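ESSB (Geobacillus thermodenitrificans, PDB 2YNQ) is an integral membrane component of the type VII secretion system, represented here by its extracellular domain, and probably helps build the membrane-embedded secretion apparatus. Local coordinates at residues Y41-V52 with L71-I82. Numbering follows the deposited sequence.
Sequences YVIQYELASSYV and LKTDEQYMLYWI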
# COMPACT_ATOMS: atom_id res chain seq x y z
N TYR D 41 -11.81 4.25 -23.38
CA TYR D 41 -10.69 4.93 -22.75
C TYR D 41 -11.11 5.78 -21.54
O TYR D 41 -10.47 5.72 -20.48
CB TYR D 41 -9.95 5.74 -23.83
CG TYR D 41 -8.78 6.56 -23.33
CD1 TYR D 41 -7.59 5.94 -22.93
CD2 TYR D 41 -8.87 7.94 -23.27
CE1 TYR D 41 -6.52 6.70 -22.48
CE2 TYR D 41 -7.79 8.70 -22.82
CZ TYR D 41 -6.63 8.08 -22.42
OH TYR D 41 -5.58 8.83 -21.98
N VAL D 42 -12.22 6.50 -21.63
CA VAL D 42 -12.70 7.26 -20.48
C VAL D 42 -13.05 6.34 -19.31
O VAL D 42 -12.88 6.72 -18.15
CB VAL D 42 -13.88 8.22 -20.86
CG1 VAL D 42 -15.12 7.44 -21.35
CG2 VAL D 42 -14.24 9.17 -19.71
N ILE D 43 -13.54 5.13 -19.59
CA ILE D 43 -13.92 4.21 -18.53
C ILE D 43 -12.66 3.57 -17.92
O ILE D 43 -12.53 3.47 -16.70
CB ILE D 43 -14.95 3.14 -19.01
CG1 ILE D 43 -16.21 3.80 -19.64
CG2 ILE D 43 -15.28 2.15 -17.91
CD1 ILE D 43 -17.00 4.77 -18.75
N GLN D 44 -11.71 3.18 -18.76
CA GLN D 44 -10.40 2.80 -18.27
C GLN D 44 -9.83 3.88 -17.32
O GLN D 44 -9.25 3.55 -16.28
CB GLN D 44 -9.43 2.54 -19.43
CG GLN D 44 -9.74 1.30 -20.26
CD GLN D 44 -8.86 1.22 -21.49
OE1 GLN D 44 -8.42 2.25 -22.01
NE2 GLN D 44 -8.61 0.01 -21.96
N TYR D 45 -10.03 5.15 -17.69
CA TYR D 45 -9.56 6.29 -16.89
C TYR D 45 -10.21 6.32 -15.52
O TYR D 45 -9.53 6.50 -14.51
CB TYR D 45 -9.86 7.62 -17.61
CG TYR D 45 -9.65 8.85 -16.75
CD1 TYR D 45 -8.37 9.23 -16.37
CD2 TYR D 45 -10.73 9.61 -16.29
CE1 TYR D 45 -8.17 10.35 -15.55
CE2 TYR D 45 -10.55 10.73 -15.48
CZ TYR D 45 -9.26 11.11 -15.11
OH TYR D 45 -9.02 12.22 -14.30
N GLU D 46 -11.54 6.15 -15.50
CA GLU D 46 -12.31 6.14 -14.27
C GLU D 46 -11.84 5.02 -13.34
O GLU D 46 -11.62 5.27 -12.14
CB GLU D 46 -13.82 6.00 -14.54
CG GLU D 46 -14.47 7.21 -15.22
CD GLU D 46 -15.95 6.97 -15.63
OE1 GLU D 46 -16.58 5.98 -15.19
OE2 GLU D 46 -16.49 7.78 -16.41
N LEU D 47 -11.72 3.81 -13.88
CA LEU D 47 -11.35 2.63 -13.10
C LEU D 47 -9.91 2.75 -12.57
O LEU D 47 -9.66 2.59 -11.38
CB LEU D 47 -11.51 1.36 -13.94
CG LEU D 47 -11.41 0.02 -13.20
CD1 LEU D 47 -12.30 0.01 -11.93
CD2 LEU D 47 -11.74 -1.17 -14.13
N ALA D 48 -9.00 3.11 -13.47
CA ALA D 48 -7.61 3.20 -13.14
C ALA D 48 -7.41 4.29 -12.12
O ALA D 48 -6.66 4.09 -11.15
CB ALA D 48 -6.76 3.43 -14.38
N SER D 49 -8.10 5.41 -12.28
CA SER D 49 -7.97 6.48 -11.29
C SER D 49 -8.47 5.95 -9.99
O SER D 49 -7.85 6.18 -8.95
CB SER D 49 -8.74 7.77 -11.64
OG SER D 49 -8.33 8.26 -12.89
N SER D 50 -9.58 5.22 -10.03
CA SER D 50 -10.18 4.75 -8.80
C SER D 50 -9.24 3.79 -8.08
O SER D 50 -9.07 3.90 -6.86
CB SER D 50 -11.55 4.13 -9.04
OG SER D 50 -12.45 5.10 -9.53
N TYR D 51 -8.60 2.88 -8.82
CA TYR D 51 -7.64 1.99 -8.18
C TYR D 51 -6.44 2.75 -7.66
O TYR D 51 -6.03 2.55 -6.50
CB TYR D 51 -7.18 0.88 -9.13
CG TYR D 51 -8.16 -0.26 -9.25
CD1 TYR D 51 -8.50 -1.05 -8.14
CD2 TYR D 51 -8.74 -0.56 -10.47
CE1 TYR D 51 -9.39 -2.13 -8.27
CE2 TYR D 51 -9.62 -1.62 -10.61
CZ TYR D 51 -9.95 -2.40 -9.51
OH TYR D 51 -10.83 -3.44 -9.69
N VAL D 52 -5.90 3.63 -8.48
CA VAL D 52 -4.68 4.31 -8.09
C VAL D 52 -4.93 5.21 -6.87
O VAL D 52 -4.05 5.35 -6.03
CB VAL D 52 -4.00 5.06 -9.29
CG1 VAL D 52 -4.05 6.57 -9.12
CG2 VAL D 52 -2.55 4.67 -9.37
N LEU D 71 -6.36 12.06 -18.76
CA LEU D 71 -6.92 11.68 -20.06
C LEU D 71 -5.92 11.86 -21.19
O LEU D 71 -6.28 11.76 -22.36
CB LEU D 71 -8.26 12.35 -20.34
CG LEU D 71 -9.37 11.65 -19.54
CD1 LEU D 71 -10.54 12.56 -19.30
CD2 LEU D 71 -9.81 10.33 -20.19
N LYS D 72 -4.66 12.09 -20.83
CA LYS D 72 -3.55 11.98 -21.77
C LYS D 72 -2.66 10.74 -21.54
O LYS D 72 -1.84 10.38 -22.39
CB LYS D 72 -2.72 13.26 -21.74
CG LYS D 72 -3.40 14.42 -22.45
CD LYS D 72 -2.79 15.76 -22.07
CE LYS D 72 -3.75 16.92 -22.37
NZ LYS D 72 -3.42 18.13 -21.56
N THR D 73 -2.83 10.08 -20.39
CA THR D 73 -2.05 8.90 -20.01
C THR D 73 -2.31 7.71 -20.97
O THR D 73 -3.45 7.43 -21.36
CB THR D 73 -2.36 8.50 -18.54
OG1 THR D 73 -2.16 9.62 -17.67
CG2 THR D 73 -1.52 7.31 -18.08
N ASP D 74 -1.24 7.03 -21.36
CA ASP D 74 -1.33 5.88 -22.25
C ASP D 74 -2.12 4.72 -21.62
O ASP D 74 -2.00 4.43 -20.42
CB ASP D 74 0.08 5.43 -22.62
CG ASP D 74 0.09 4.39 -23.71
OD1 ASP D 74 -0.16 3.18 -23.43
OD2 ASP D 74 0.33 4.80 -24.87
N GLU D 75 -2.91 4.05 -22.45
CA GLU D 75 -3.70 2.88 -22.07
C GLU D 75 -2.93 1.91 -21.15
O GLU D 75 -3.49 1.41 -20.17
CB GLU D 75 -4.22 2.16 -23.33
CG GLU D 75 -5.16 0.99 -23.04
CD GLU D 75 -5.58 0.19 -24.29
OE1 GLU D 75 -4.96 0.37 -25.38
OE2 GLU D 75 -6.52 -0.63 -24.18
N GLN D 76 -1.66 1.64 -21.47
CA GLN D 76 -0.86 0.66 -20.75
C GLN D 76 -0.70 0.97 -19.27
O GLN D 76 -0.79 0.06 -18.43
CB GLN D 76 0.50 0.51 -21.39
CG GLN D 76 0.48 -0.20 -22.72
CD GLN D 76 1.81 -0.08 -23.43
OE1 GLN D 76 2.35 -1.06 -23.95
NE2 GLN D 76 2.38 1.14 -23.42
N TYR D 77 -0.49 2.24 -18.95
CA TYR D 77 -0.42 2.69 -17.57
C TYR D 77 -1.72 2.50 -16.82
O TYR D 77 -1.71 2.12 -15.64
CB TYR D 77 0.05 4.14 -17.48
CG TYR D 77 1.54 4.30 -17.69
CD1 TYR D 77 2.42 4.13 -16.62
CD2 TYR D 77 2.07 4.58 -18.97
CE1 TYR D 77 3.80 4.26 -16.81
CE2 TYR D 77 3.46 4.71 -19.15
CZ TYR D 77 4.31 4.55 -18.06
OH TYR D 77 5.67 4.68 -18.20
N MET D 78 -2.83 2.72 -17.51
CA MET D 78 -4.13 2.48 -16.92
C MET D 78 -4.33 1.01 -16.65
O MET D 78 -4.77 0.63 -15.56
CB MET D 78 -5.23 3.02 -17.84
CG MET D 78 -5.21 4.55 -17.92
SD MET D 78 -6.52 5.21 -18.98
CE MET D 78 -6.05 6.93 -19.07
N LEU D 79 -3.96 0.17 -17.62
CA LEU D 79 -4.08 -1.27 -17.46
C LEU D 79 -3.19 -1.77 -16.33
O LEU D 79 -3.63 -2.60 -15.53
CB LEU D 79 -3.77 -2.00 -18.77
CG LEU D 79 -4.82 -1.78 -19.87
CD1 LEU D 79 -4.37 -2.38 -21.25
CD2 LEU D 79 -6.19 -2.32 -19.42
N TYR D 80 -1.97 -1.26 -16.26
CA TYR D 80 -1.07 -1.60 -15.16
C TYR D 80 -1.76 -1.40 -13.81
O TYR D 80 -1.81 -2.33 -13.00
CB TYR D 80 0.19 -0.75 -15.21
CG TYR D 80 1.06 -0.96 -14.00
CD1 TYR D 80 2.03 -1.96 -14.00
CD2 TYR D 80 0.92 -0.18 -12.85
CE1 TYR D 80 2.84 -2.17 -12.88
CE2 TYR D 80 1.73 -0.39 -11.73
CZ TYR D 80 2.69 -1.39 -11.75
OH TYR D 80 3.51 -1.64 -10.67
N TRP D 81 -2.29 -0.21 -13.57
CA TRP D 81 -2.87 0.10 -12.27
C TRP D 81 -4.15 -0.68 -11.99
O TRP D 81 -4.43 -1.03 -10.84
CB TRP D 81 -3.06 1.61 -12.08
CG TRP D 81 -1.72 2.26 -11.84
CD1 TRP D 81 -1.01 3.05 -12.70
CD2 TRP D 81 -0.89 2.09 -10.66
NE1 TRP D 81 0.20 3.40 -12.12
CE2 TRP D 81 0.28 2.84 -10.87
CE3 TRP D 81 -1.05 1.39 -9.45
CZ2 TRP D 81 1.31 2.91 -9.91
CZ3 TRP D 81 -0.03 1.46 -8.50
CH2 TRP D 81 1.14 2.21 -8.74
N ILE D 82 -4.92 -0.96 -13.04
CA ILE D 82 -6.12 -1.73 -12.88
C ILE D 82 -5.75 -3.16 -12.46
O ILE D 82 -6.38 -3.74 -11.55
CB ILE D 82 -6.98 -1.73 -14.17
CG1 ILE D 82 -7.58 -0.33 -14.43
CG2 ILE D 82 -8.08 -2.81 -14.08
CD1 ILE D 82 -8.18 -0.11 -15.86
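M78 of helix 75-85 packs as a knob into the hole that Y41, Q44, Y45 and A48 form on helix 41-53, and I82, one turn on, fills the next hole between Q44, L47, A48 and Y51. This is knobs-into-holes packing between two helices of the all-helical extracellular domain; the axes of 41-52 and 75-82 approach to 8.3 Å at closest and cross at 46°. Along M78, CB lies 3.8 Å from A48 CB and CG stays over the same methyl. SD then passes Y45 N and makes an oblique Met-aromatic contact with the Y41 ring. With CE anti to CB (chi3 -171°), the methyl ends 3.4 Å from Y41 CE1. The Y41 hydroxyl reaches the loop ahead of helix 75-85, where OH donates to T73 O at 2.6 Å, tilted 24° from the carbonyl plane. A phenylalanine here would probably leave T73 O without this donor and the loop less firmly tied to the helix. L71 CG makes a CH-pi contact over one face of the Y45 ring, 4.0 Å from its centroid, with S49 OG over the other. Q44 NE2 hydrogen-bonds both P36 O and E75 OE2, the latter met on its anti side. At the far end W81, whose NE1 bonds to S66 O, is sandwiched between Y80 CE2 on one face and, in a second CH-pi contact, V52 CG2 on the other, the V52 methyl 3.3 Å from W81 CD2.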